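Long-range contacts in titin (Homo sapiens, PDB 5JDD), which is a giant muscle protein whose I-band immunoglobulin domains, three in tandem here, probably contribute to the passive elasticity of the sarcomere: residues 22-27 against 57-62; 63-68 against 84-89; 194-199 against 233-238; 211-216 against 243-248. One frame throughout, in Å; residues are numbered along the deposited sequence.

Contact 1. Residues 22-27 against 57-62; sequences AFEVSV and VHKLML
Glu24 and Lys59 lie side by side on one face of an antiparallel strand pair and point the same way. Glu24 has CG anti to the backbone N (chi1 -171°), and the chain beyond it is extended. Glu24 OE1 comes to rest beside the lysine methylenes, 3.1 Å from Lys59 CG. No salt bridge closes, since Glu24 OE1 and Lys59 NZ stay 4.2 Å apart. Val57 also meets the glutamate, with Val57 CG1 3.5 Å from Glu24 CD. The carboxylate is thus packed against aliphatic groups, and the opposite charges are probably near enough to attract each other without a direct bond. Further along this face, Ala22 CB touches Met61 CG at 4.2 Å.

Phe23, Val25, His58 and Leu60 occupy the other face. Leu62 CD1 sits at the edge of the Phe23 ring, near its plane, 4.0 Å from Phe23 CE2. Leu60 CD2 approaches the same ring obliquely. Val27 crosses His58 at about a right angle, and Val27 CG2 lies in the imidazole plane, 3.9 Å from His58 NE2. Val25 CG1 packs on His58 CB at 3.8 Å. His58 ND1 is hydrogen-bonded to Ser53 OG, which helps fix the ring's rotation. Paired backbone bonds join Phe23 to Leu60 and Val25 to His58.

In immunoglobulin terms these are strands B and E. They are the inner strands of a four-stranded sheet, flanked by strands 6-8 and 49-54. Phe23, Val25, Leu60 and Leu62 pack against the second sheet at strands 71-77 and 80-89, where the Phe23 ring meets Tyr73.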
# COMPACT_ATOMS: atom_id res chain seq x y z
N ALA A 22 -30.02 -15.43 -4.29
CA ALA A 22 -31.19 -16.30 -4.42
C ALA A 22 -31.37 -16.84 -5.82
O ALA A 22 -30.98 -16.21 -6.80
CB ALA A 22 -32.46 -15.57 -3.98
N PHE A 23 -31.99 -18.01 -5.91
CA PHE A 23 -32.48 -18.55 -7.16
C PHE A 23 -33.99 -18.62 -7.05
O PHE A 23 -34.52 -18.81 -5.95
CB PHE A 23 -31.93 -19.96 -7.40
CG PHE A 23 -30.45 -20.01 -7.67
CD1 PHE A 23 -29.96 -19.67 -8.92
CD2 PHE A 23 -29.55 -20.39 -6.68
CE1 PHE A 23 -28.59 -19.71 -9.18
CE2 PHE A 23 -28.19 -20.43 -6.94
CZ PHE A 23 -27.70 -20.09 -8.19
N GLU A 24 -34.69 -18.46 -8.17
CA GLU A 24 -36.15 -18.40 -8.15
C GLU A 24 -36.74 -19.18 -9.31
O GLU A 24 -36.29 -19.04 -10.45
CB GLU A 24 -36.59 -16.94 -8.25
CG GLU A 24 -38.06 -16.71 -8.02
CD GLU A 24 -38.34 -15.27 -7.64
OE1 GLU A 24 -38.07 -14.90 -6.48
OE2 GLU A 24 -38.81 -14.51 -8.50
N VAL A 25 -37.75 -20.01 -9.02
CA VAL A 25 -38.53 -20.65 -10.08
C VAL A 25 -40.00 -20.32 -9.86
O VAL A 25 -40.47 -20.30 -8.71
CB VAL A 25 -38.28 -22.18 -10.14
CG1 VAL A 25 -38.63 -22.85 -8.82
CG2 VAL A 25 -39.04 -22.83 -11.30
N SER A 26 -40.72 -20.00 -10.93
CA SER A 26 -42.15 -19.77 -10.81
C SER A 26 -42.91 -20.76 -11.66
O SER A 26 -42.45 -21.17 -12.74
CB SER A 26 -42.54 -18.33 -11.15
OG SER A 26 -42.78 -18.17 -12.53
N VAL A 27 -44.09 -21.15 -11.18
CA VAL A 27 -44.88 -22.16 -11.84
C VAL A 27 -46.30 -21.66 -12.12
O VAL A 27 -46.65 -20.54 -11.75
CB VAL A 27 -44.91 -23.48 -11.02
CG1 VAL A 27 -43.51 -24.06 -10.94
CG2 VAL A 27 -45.45 -23.26 -9.60
N VAL A 57 -44.44 -18.91 -6.57
CA VAL A 57 -43.03 -18.55 -6.62
C VAL A 57 -42.23 -19.27 -5.56
O VAL A 57 -42.58 -19.27 -4.38
CB VAL A 57 -42.85 -17.03 -6.44
CG1 VAL A 57 -41.37 -16.65 -6.54
CG2 VAL A 57 -43.66 -16.27 -7.47
N HIS A 58 -41.13 -19.90 -5.99
CA HIS A 58 -40.30 -20.70 -5.10
C HIS A 58 -38.87 -20.20 -5.15
O HIS A 58 -38.26 -20.13 -6.23
CB HIS A 58 -40.39 -22.16 -5.51
CG HIS A 58 -41.79 -22.66 -5.56
ND1 HIS A 58 -42.47 -23.10 -4.45
CD2 HIS A 58 -42.67 -22.74 -6.59
CE1 HIS A 58 -43.70 -23.45 -4.79
NE2 HIS A 58 -43.84 -23.24 -6.09
N LYS A 59 -38.36 -19.83 -3.98
CA LYS A 59 -37.01 -19.30 -3.88
C LYS A 59 -36.11 -20.16 -3.00
O LYS A 59 -36.55 -20.73 -2.00
CB LYS A 59 -37.04 -17.87 -3.33
CG LYS A 59 -37.95 -16.95 -4.11
CD LYS A 59 -38.26 -15.67 -3.36
CE LYS A 59 -37.00 -14.87 -3.10
NZ LYS A 59 -37.31 -13.50 -2.62
N LEU A 60 -34.85 -20.26 -3.42
CA LEU A 60 -33.77 -20.79 -2.60
C LEU A 60 -32.82 -19.64 -2.31
O LEU A 60 -32.26 -19.05 -3.24
CB LEU A 60 -33.02 -21.89 -3.34
CG LEU A 60 -31.68 -22.32 -2.73
CD1 LEU A 60 -31.88 -22.90 -1.35
CD2 LEU A 60 -30.99 -23.33 -3.64
N MET A 61 -32.68 -19.30 -1.04
CA MET A 61 -31.79 -18.22 -0.64
C MET A 61 -30.55 -18.81 0.01
O MET A 61 -30.63 -19.70 0.86
CB MET A 61 -32.52 -17.27 0.32
CG MET A 61 -33.83 -16.72 -0.23
SD MET A 61 -34.71 -15.75 1.01
CE MET A 61 -36.34 -15.66 0.28
N LEU A 62 -29.39 -18.32 -0.42
CA LEU A 62 -28.12 -18.77 0.12
C LEU A 62 -27.47 -17.60 0.84
O LEU A 62 -27.18 -16.56 0.24
CB LEU A 62 -27.20 -19.27 -0.99
CG LEU A 62 -27.82 -20.22 -2.03
CD1 LEU A 62 -26.82 -20.52 -3.14
CD2 LEU A 62 -28.26 -21.49 -1.38

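Contact 2. Residues 63-68 against 84-89; sequences QNISPS and AKLFVE
Val88 reaches over the backbone of Ser66 and Pro67 with both its methyls. Its CG1 stands anti to the backbone N (chi1 -179°), and this branch meets the proline: Val88 CG1 is 4.2 Å from Pro67 CA. The other branch lies against the serine carbonyl, with Val88 CG2 3.7 Å from Ser66 O. Val88 CG2 also touches Ile65 CD1 at 4.2 Å. There the two side chains slide past each other in opposite directions.

Ile65 and Leu86 meet differently. They reach toward each other tip to tip, and Ile65 CD1 is 4.2 Å from Leu86 CD1. Chi1 of 61° puts Ile65 CG1 between the backbone N and the carbonyl carbon. Ile65 CD1, at its end, touches both Leu86 and Val88.

No hydrogen bond joins the two segments, and the contact is van der Waals packing, mostly between apolar groups. The loop has polar ties of its own. Ser66 N is bonded to Asp69 OD2, and the backbone of Ile65 bonds to Asn18 and Ala19. Ile65 and Leu86 both continue into the core. Ile65 lies on Ala15 and Val21, and Leu86 on Val13, Val21, Phe23 and Tyr73.

Residues 63-68 form the connection after strand 57-62 and enter a short 3-10 turn at Pro67. Residues 84-89 end the long last strand of the domain. The arrangement is that of an I-set immunoglobulin sandwich, in which the E-F connection passes from one sheet to the other and its buried isoleucine packs on strand G.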
# COMPACT_ATOMS: atom_id res chain seq x y z
N GLN A 63 -27.24 -17.77 2.13
CA GLN A 63 -26.74 -16.69 2.95
C GLN A 63 -25.24 -16.83 3.19
O GLN A 63 -24.74 -17.94 3.36
CB GLN A 63 -27.51 -16.64 4.27
CG GLN A 63 -29.01 -16.46 4.05
CD GLN A 63 -29.84 -16.72 5.29
OE1 GLN A 63 -30.73 -15.94 5.63
NE2 GLN A 63 -29.58 -17.84 5.95
N ASN A 64 -24.54 -15.69 3.15
CA ASN A 64 -23.10 -15.64 3.46
C ASN A 64 -22.30 -16.65 2.64
O ASN A 64 -21.61 -17.50 3.20
CB ASN A 64 -22.87 -15.85 4.96
CG ASN A 64 -21.46 -15.50 5.41
OD1 ASN A 64 -20.68 -14.89 4.67
ND2 ASN A 64 -21.12 -15.87 6.64
N ILE A 65 -22.40 -16.55 1.32
CA ILE A 65 -21.85 -17.60 0.45
C ILE A 65 -20.35 -17.76 0.54
O ILE A 65 -19.60 -16.80 0.78
CB ILE A 65 -22.24 -17.42 -1.04
CG1 ILE A 65 -21.71 -16.09 -1.58
CG2 ILE A 65 -23.76 -17.52 -1.23
CD1 ILE A 65 -22.14 -15.85 -3.03
N SER A 66 -19.92 -19.00 0.39
CA SER A 66 -18.50 -19.32 0.36
C SER A 66 -18.16 -19.93 -0.99
O SER A 66 -19.06 -20.31 -1.75
CB SER A 66 -18.14 -20.30 1.48
OG SER A 66 -18.81 -21.53 1.32
N PRO A 67 -16.87 -19.99 -1.33
CA PRO A 67 -16.52 -20.59 -2.61
C PRO A 67 -17.06 -22.02 -2.77
O PRO A 67 -17.35 -22.44 -3.90
CB PRO A 67 -14.99 -20.59 -2.59
CG PRO A 67 -14.65 -19.38 -1.77
CD PRO A 67 -15.71 -19.33 -0.69
N SER A 68 -17.23 -22.75 -1.67
CA SER A 68 -17.77 -24.11 -1.76
C SER A 68 -19.24 -24.15 -2.22
O SER A 68 -19.74 -25.20 -2.64
CB SER A 68 -17.61 -24.85 -0.43
OG SER A 68 -18.36 -24.22 0.60
N ALA A 84 -29.51 -23.63 -12.80
CA ALA A 84 -28.75 -22.39 -12.92
C ALA A 84 -27.48 -22.50 -12.09
O ALA A 84 -27.37 -23.37 -11.23
CB ALA A 84 -29.58 -21.19 -12.48
N LYS A 85 -26.53 -21.61 -12.34
CA LYS A 85 -25.25 -21.69 -11.64
C LYS A 85 -24.97 -20.48 -10.79
O LYS A 85 -25.35 -19.36 -11.13
CB LYS A 85 -24.11 -21.88 -12.64
CG LYS A 85 -24.14 -23.23 -13.33
CD LYS A 85 -23.09 -23.34 -14.42
CE LYS A 85 -23.13 -24.73 -15.04
NZ LYS A 85 -22.18 -24.83 -16.18
N LEU A 86 -24.28 -20.73 -9.68
CA LEU A 86 -23.71 -19.66 -8.86
C LEU A 86 -22.21 -19.58 -9.13
O LEU A 86 -21.50 -20.58 -9.01
CB LEU A 86 -23.94 -19.95 -7.37
CG LEU A 86 -23.22 -19.03 -6.37
CD1 LEU A 86 -23.68 -17.58 -6.48
CD2 LEU A 86 -23.40 -19.51 -4.95
N PHE A 87 -21.74 -18.39 -9.50
CA PHE A 87 -20.31 -18.12 -9.58
C PHE A 87 -19.95 -17.20 -8.44
O PHE A 87 -20.58 -16.14 -8.25
CB PHE A 87 -20.00 -17.46 -10.93
CG PHE A 87 -20.27 -18.35 -12.10
CD1 PHE A 87 -19.35 -19.31 -12.48
CD2 PHE A 87 -21.45 -18.23 -12.82
CE1 PHE A 87 -19.58 -20.14 -13.57
CE2 PHE A 87 -21.70 -19.06 -13.91
CZ PHE A 87 -20.76 -20.02 -14.28
N VAL A 88 -18.97 -17.61 -7.65
CA VAL A 88 -18.55 -16.84 -6.48
C VAL A 88 -17.27 -16.09 -6.80
O VAL A 88 -16.22 -16.70 -6.99
CB VAL A 88 -18.33 -17.75 -5.26
CG1 VAL A 88 -17.92 -16.93 -4.03
CG2 VAL A 88 -19.58 -18.56 -4.95
N GLU A 89 -17.34 -14.76 -6.86
CA GLU A 89 -16.13 -13.97 -7.07
C GLU A 89 -15.41 -13.86 -5.72
O GLU A 89 -16.05 -13.69 -4.68
CB GLU A 89 -16.44 -12.59 -7.68
CG GLU A 89 -16.97 -12.68 -9.11
CD GLU A 89 -16.98 -11.35 -9.86
OE1 GLU A 89 -16.65 -10.31 -9.26
OE2 GLU A 89 -17.33 -11.36 -11.06

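Contact 3. Residues 194-199 against 233-238; sequences TITFEV and SLNIRN
The Asn235 amide meets the Thr196 hydroxyl in its own plane: Asn235 ND2 donates to Thr196 OG1 at 2.7 Å. With CG anti to the backbone N (chi1 -180°), the Asn235 amide comes nearer the partner strand than its CB does. Ile195 O stands above one amide face, 3.2 Å from Asn235 ND2, where the angle is too poor for a bond. Thr194 CG2 is offset to that same side, 3.5 Å from Asn235 ND2. The Phe197 ring is approached obliquely by Leu234, with Phe197 CD2 and Leu234 CD2 4.3 Å apart.

Phe197 and Leu234 share their face of the sheet with Ile195 and Ile236. These two isoleucines lie side by side and point the same way, and Ile195 CD1 is 3.9 Å from Ile236 CG1. Paired backbone bonds link Ile195 with Ile236 and Phe197 with Leu234. Near the end of the strand pair a water accepts from Asn238 N at 2.9 Å and also lies close to Thr194 OG1.

These are the B and E strands of the C-terminal immunoglobulin domain. Their apolar face packs on the opposite sheet, where Phe197 meets the Tyr247 ring. The chemistry is therefore divided: apolar contacts fill the interior, while on the Thr196 face a hydrogen bond in the amide plane adds a side-chain link between the strands and holds the Asn235 amide in its rotation.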
# COMPACT_ATOMS: atom_id res chain seq x y z
N THR A 194 34.80 35.50 1.52
CA THR A 194 33.64 34.63 1.39
C THR A 194 34.15 33.23 1.09
O THR A 194 35.00 33.05 0.22
CB THR A 194 32.71 35.10 0.28
OG1 THR A 194 32.11 36.34 0.69
CG2 THR A 194 31.62 34.07 0.03
N ILE A 195 33.66 32.23 1.82
CA ILE A 195 34.16 30.86 1.68
C ILE A 195 33.04 29.91 1.31
O ILE A 195 31.87 30.21 1.56
CB ILE A 195 34.86 30.37 2.99
CG1 ILE A 195 33.88 30.27 4.16
CG2 ILE A 195 35.99 31.31 3.35
CD1 ILE A 195 33.20 28.88 4.36
N THR A 196 33.40 28.78 0.72
CA THR A 196 32.40 27.77 0.37
C THR A 196 32.89 26.36 0.68
O THR A 196 33.84 25.88 0.06
CB THR A 196 32.02 27.84 -1.13
OG1 THR A 196 31.59 29.17 -1.46
CG2 THR A 196 30.90 26.85 -1.43
N PHE A 197 32.24 25.70 1.64
CA PHE A 197 32.46 24.28 1.87
C PHE A 197 31.61 23.50 0.87
O PHE A 197 30.50 23.93 0.56
CB PHE A 197 32.01 23.87 3.27
CG PHE A 197 32.98 24.24 4.37
CD1 PHE A 197 34.16 23.52 4.54
CD2 PHE A 197 32.70 25.28 5.25
CE1 PHE A 197 35.05 23.85 5.56
CE2 PHE A 197 33.58 25.61 6.27
CZ PHE A 197 34.75 24.89 6.42
N GLU A 198 32.12 22.38 0.36
CA GLU A 198 31.38 21.55 -0.60
C GLU A 198 31.57 20.07 -0.32
O GLU A 198 32.67 19.62 -0.00
CB GLU A 198 31.86 21.83 -2.03
CG GLU A 198 31.77 23.27 -2.48
CD GLU A 198 32.27 23.46 -3.90
OE1 GLU A 198 31.48 23.27 -4.84
OE2 GLU A 198 33.46 23.81 -4.07
N VAL A 199 30.47 19.31 -0.42
CA VAL A 199 30.52 17.86 -0.36
C VAL A 199 29.77 17.30 -1.54
O VAL A 199 28.87 17.94 -2.07
CB VAL A 199 29.84 17.26 0.88
CG1 VAL A 199 30.66 17.46 2.10
CG2 VAL A 199 28.44 17.84 1.06
N SER A 233 26.55 22.68 -0.83
CA SER A 233 27.51 23.70 -0.44
C SER A 233 27.04 24.52 0.75
O SER A 233 25.84 24.69 0.97
CB SER A 233 27.82 24.63 -1.61
OG SER A 233 26.65 25.30 -2.05
N LEU A 234 27.99 25.03 1.52
CA LEU A 234 27.72 25.97 2.60
C LEU A 234 28.59 27.18 2.32
O LEU A 234 29.82 27.11 2.38
CB LEU A 234 28.05 25.35 3.96
CG LEU A 234 28.13 26.33 5.15
CD1 LEU A 234 26.80 27.00 5.39
CD2 LEU A 234 28.61 25.59 6.40
N ASN A 235 27.95 28.29 1.99
CA ASN A 235 28.65 29.50 1.60
C ASN A 235 28.52 30.51 2.73
O ASN A 235 27.41 30.90 3.09
CB ASN A 235 28.05 30.05 0.31
CG ASN A 235 28.75 31.32 -0.16
OD1 ASN A 235 28.25 32.43 0.03
ND2 ASN A 235 29.91 31.15 -0.78
N ILE A 236 29.66 30.91 3.28
CA ILE A 236 29.66 31.86 4.39
C ILE A 236 30.34 33.16 3.96
O ILE A 236 31.51 33.16 3.59
CB ILE A 236 30.39 31.30 5.64
CG1 ILE A 236 29.81 29.93 6.03
CG2 ILE A 236 30.26 32.26 6.80
CD1 ILE A 236 30.45 29.32 7.26
N ARG A 237 29.59 34.25 4.01
CA ARG A 237 30.11 35.56 3.61
C ARG A 237 30.81 36.30 4.73
O ARG A 237 30.47 36.13 5.90
CB ARG A 237 28.98 36.43 3.08
CG ARG A 237 28.33 35.88 1.85
CD ARG A 237 27.15 36.72 1.45
NE ARG A 237 26.58 36.27 0.18
CZ ARG A 237 25.63 36.93 -0.48
NH1 ARG A 237 25.15 38.06 0.01
NH2 ARG A 237 25.17 36.45 -1.62
N ASN A 238 31.80 37.11 4.35
CA ASN A 238 32.40 38.10 5.25
C ASN A 238 32.88 37.45 6.55
O ASN A 238 32.47 37.85 7.65
CB ASN A 238 31.42 39.25 5.53
CG ASN A 238 32.09 40.44 6.20
OD1 ASN A 238 33.31 40.60 6.13
ND2 ASN A 238 31.30 41.27 6.87
O HOH W 1 32.96 38.24 1.94

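Contact 4. Residues 211-216 against 243-248; sequences LKNGVE and DAADYT
Leu211 and Thr248 form an antiparallel hydrogen-bonded pair, Lys212 and Tyr247 a non-hydrogen-bonded one, and the chain then turns back in a type I' turn from Lys212 to Val215. At the turn Asn213 grips Asp246 twice. Asn213 N donates to Asp246 O at 2.8 Å. In return Asp246 N donates to Asn213 OD1 at 3.0 Å, a straight bond at the hydrogen (169°) with the donor tilted 33° from the plane of the amide carbonyl. Asn213 ND2 rests 3.6 Å from Ala245 CB, and a water bridges that amide nitrogen to Ala244 O.

Tyr247 OH donates to Asp243 O at 2.6 Å, in the carbonyl plane and on a lone pair. This is the tyrosine corner of immunoglobulin domains, in which a tyrosine on strand F bonds back to the backbone four residues earlier. Asp243 OD2 makes a salt bridge to Lys222 NZ and also accepts from His240 N.

Lys212 runs extended alongside the tyrosine, pointing the same way. Its CG is anti to the backbone N (chi1 176°). Lys212 CG touches Tyr247 CE2 at 3.8 Å, and further out Lys212 CE is 3.7 Å from Tyr247 OH. The ammonium is bonded to Gly242 O. A water accepts from Lys212 NZ and donates to both Asp243 OD1 and Tyr247 OH, so it links the lysine to the aspartate without direct contact of their charges. Across the hydrogen-bonded pair, Leu211 CB packs on Thr248 CB at 4.1 Å.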
# COMPACT_ATOMS: atom_id res chain seq x y z
N LEU A 211 26.24 21.52 10.52
CA LEU A 211 26.48 21.89 11.91
C LEU A 211 27.71 22.75 12.02
O LEU A 211 28.69 22.55 11.28
CB LEU A 211 26.71 20.64 12.77
CG LEU A 211 25.76 19.44 12.57
CD1 LEU A 211 26.18 18.28 13.48
CD2 LEU A 211 24.31 19.84 12.85
N LYS A 212 27.68 23.67 12.97
CA LYS A 212 28.83 24.47 13.36
C LYS A 212 29.13 24.10 14.81
O LYS A 212 28.30 24.33 15.69
CB LYS A 212 28.52 25.96 13.24
CG LYS A 212 29.65 26.88 13.73
CD LYS A 212 29.21 28.32 13.71
CE LYS A 212 30.34 29.25 14.13
NZ LYS A 212 29.83 30.66 14.12
N ASN A 213 30.29 23.49 15.04
CA ASN A 213 30.60 22.91 16.35
C ASN A 213 29.44 22.09 16.92
O ASN A 213 29.09 22.23 18.09
CB ASN A 213 31.06 24.00 17.33
CG ASN A 213 32.30 24.71 16.88
OD1 ASN A 213 33.16 24.12 16.21
ND2 ASN A 213 32.42 25.99 17.23
N GLY A 214 28.83 21.27 16.07
CA GLY A 214 27.77 20.38 16.51
C GLY A 214 26.37 20.98 16.57
O GLY A 214 25.41 20.27 16.87
N VAL A 215 26.25 22.28 16.29
CA VAL A 215 24.96 22.98 16.36
C VAL A 215 24.41 23.25 14.96
O VAL A 215 25.13 23.80 14.11
CB VAL A 215 25.13 24.31 17.12
CG1 VAL A 215 23.80 25.06 17.17
CG2 VAL A 215 25.64 24.05 18.52
N GLU A 216 23.15 22.91 14.72
CA GLU A 216 22.58 23.09 13.39
C GLU A 216 22.55 24.57 12.96
O GLU A 216 22.09 25.44 13.71
CB GLU A 216 21.17 22.48 13.27
CG GLU A 216 20.58 22.61 11.86
CD GLU A 216 19.18 22.02 11.70
OE1 GLU A 216 18.44 22.47 10.80
OE2 GLU A 216 18.83 21.09 12.47
N ASP A 243 33.48 32.87 13.00
CA ASP A 243 33.19 31.81 12.04
C ASP A 243 34.21 30.68 12.06
O ASP A 243 33.94 29.59 11.52
CB ASP A 243 33.11 32.38 10.62
CG ASP A 243 31.99 33.39 10.47
OD1 ASP A 243 30.82 33.02 10.69
OD2 ASP A 243 32.28 34.56 10.14
N ALA A 244 35.38 30.93 12.63
CA ALA A 244 36.39 29.88 12.74
C ALA A 244 35.89 28.78 13.68
O ALA A 244 35.67 29.01 14.87
CB ALA A 244 37.72 30.45 13.20
N ALA A 245 35.69 27.60 13.12
CA ALA A 245 34.95 26.54 13.80
C ALA A 245 35.07 25.26 13.00
O ALA A 245 35.62 25.26 11.89
CB ALA A 245 33.47 26.93 13.92
N ASP A 246 34.54 24.18 13.55
CA ASP A 246 34.46 22.92 12.82
C ASP A 246 33.07 22.79 12.22
O ASP A 246 32.06 22.98 12.91
CB ASP A 246 34.72 21.73 13.73
CG ASP A 246 36.11 21.73 14.32
OD1 ASP A 246 37.02 22.32 13.71
OD2 ASP A 246 36.27 21.13 15.41
N TYR A 247 33.02 22.46 10.93
CA TYR A 247 31.75 22.35 10.23
C TYR A 247 31.50 20.91 9.82
O TYR A 247 32.43 20.22 9.38
CB TYR A 247 31.74 23.28 9.02
CG TYR A 247 31.71 24.73 9.44
CD1 TYR A 247 32.88 25.41 9.77
CD2 TYR A 247 30.50 25.39 9.57
CE1 TYR A 247 32.84 26.74 10.20
CE2 TYR A 247 30.46 26.73 9.97
CZ TYR A 247 31.63 27.39 10.29
OH TYR A 247 31.59 28.70 10.71
N THR A 248 30.26 20.46 9.98
CA THR A 248 29.90 19.09 9.68
C THR A 248 28.70 19.04 8.74
O THR A 248 27.68 19.68 8.99
CB THR A 248 29.55 18.29 10.95
OG1 THR A 248 30.66 18.34 11.87
CG2 THR A 248 29.25 16.84 10.62
O HOH W 2 29.78 30.62 11.10
O HOH W 3 34.88 27.68 17.08
O HOH W 4 30.57 20.53 13.69

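From the N terminus, contact 1 closes first, pairing two strands of one sheet in the first domain across 29 intervening residues. Contact 2 opens directly after it and closes over 15 residues, bringing the following connection against the last strand of the other sheet. The two are in series and touch where Phe23 and Leu62 pack near Ala84 and Leu86. The middle domain holds none of the four. In the third domain contacts 3 and 4 close over 33 and 26 residues and cross, their segments alternating along the chain. Each lies in a different sheet, and Tyr247 packs on Phe197, Leu234 and Ile236 between them. Contacts 1 and 3 join equivalent strands, their centres about 83 Å apart.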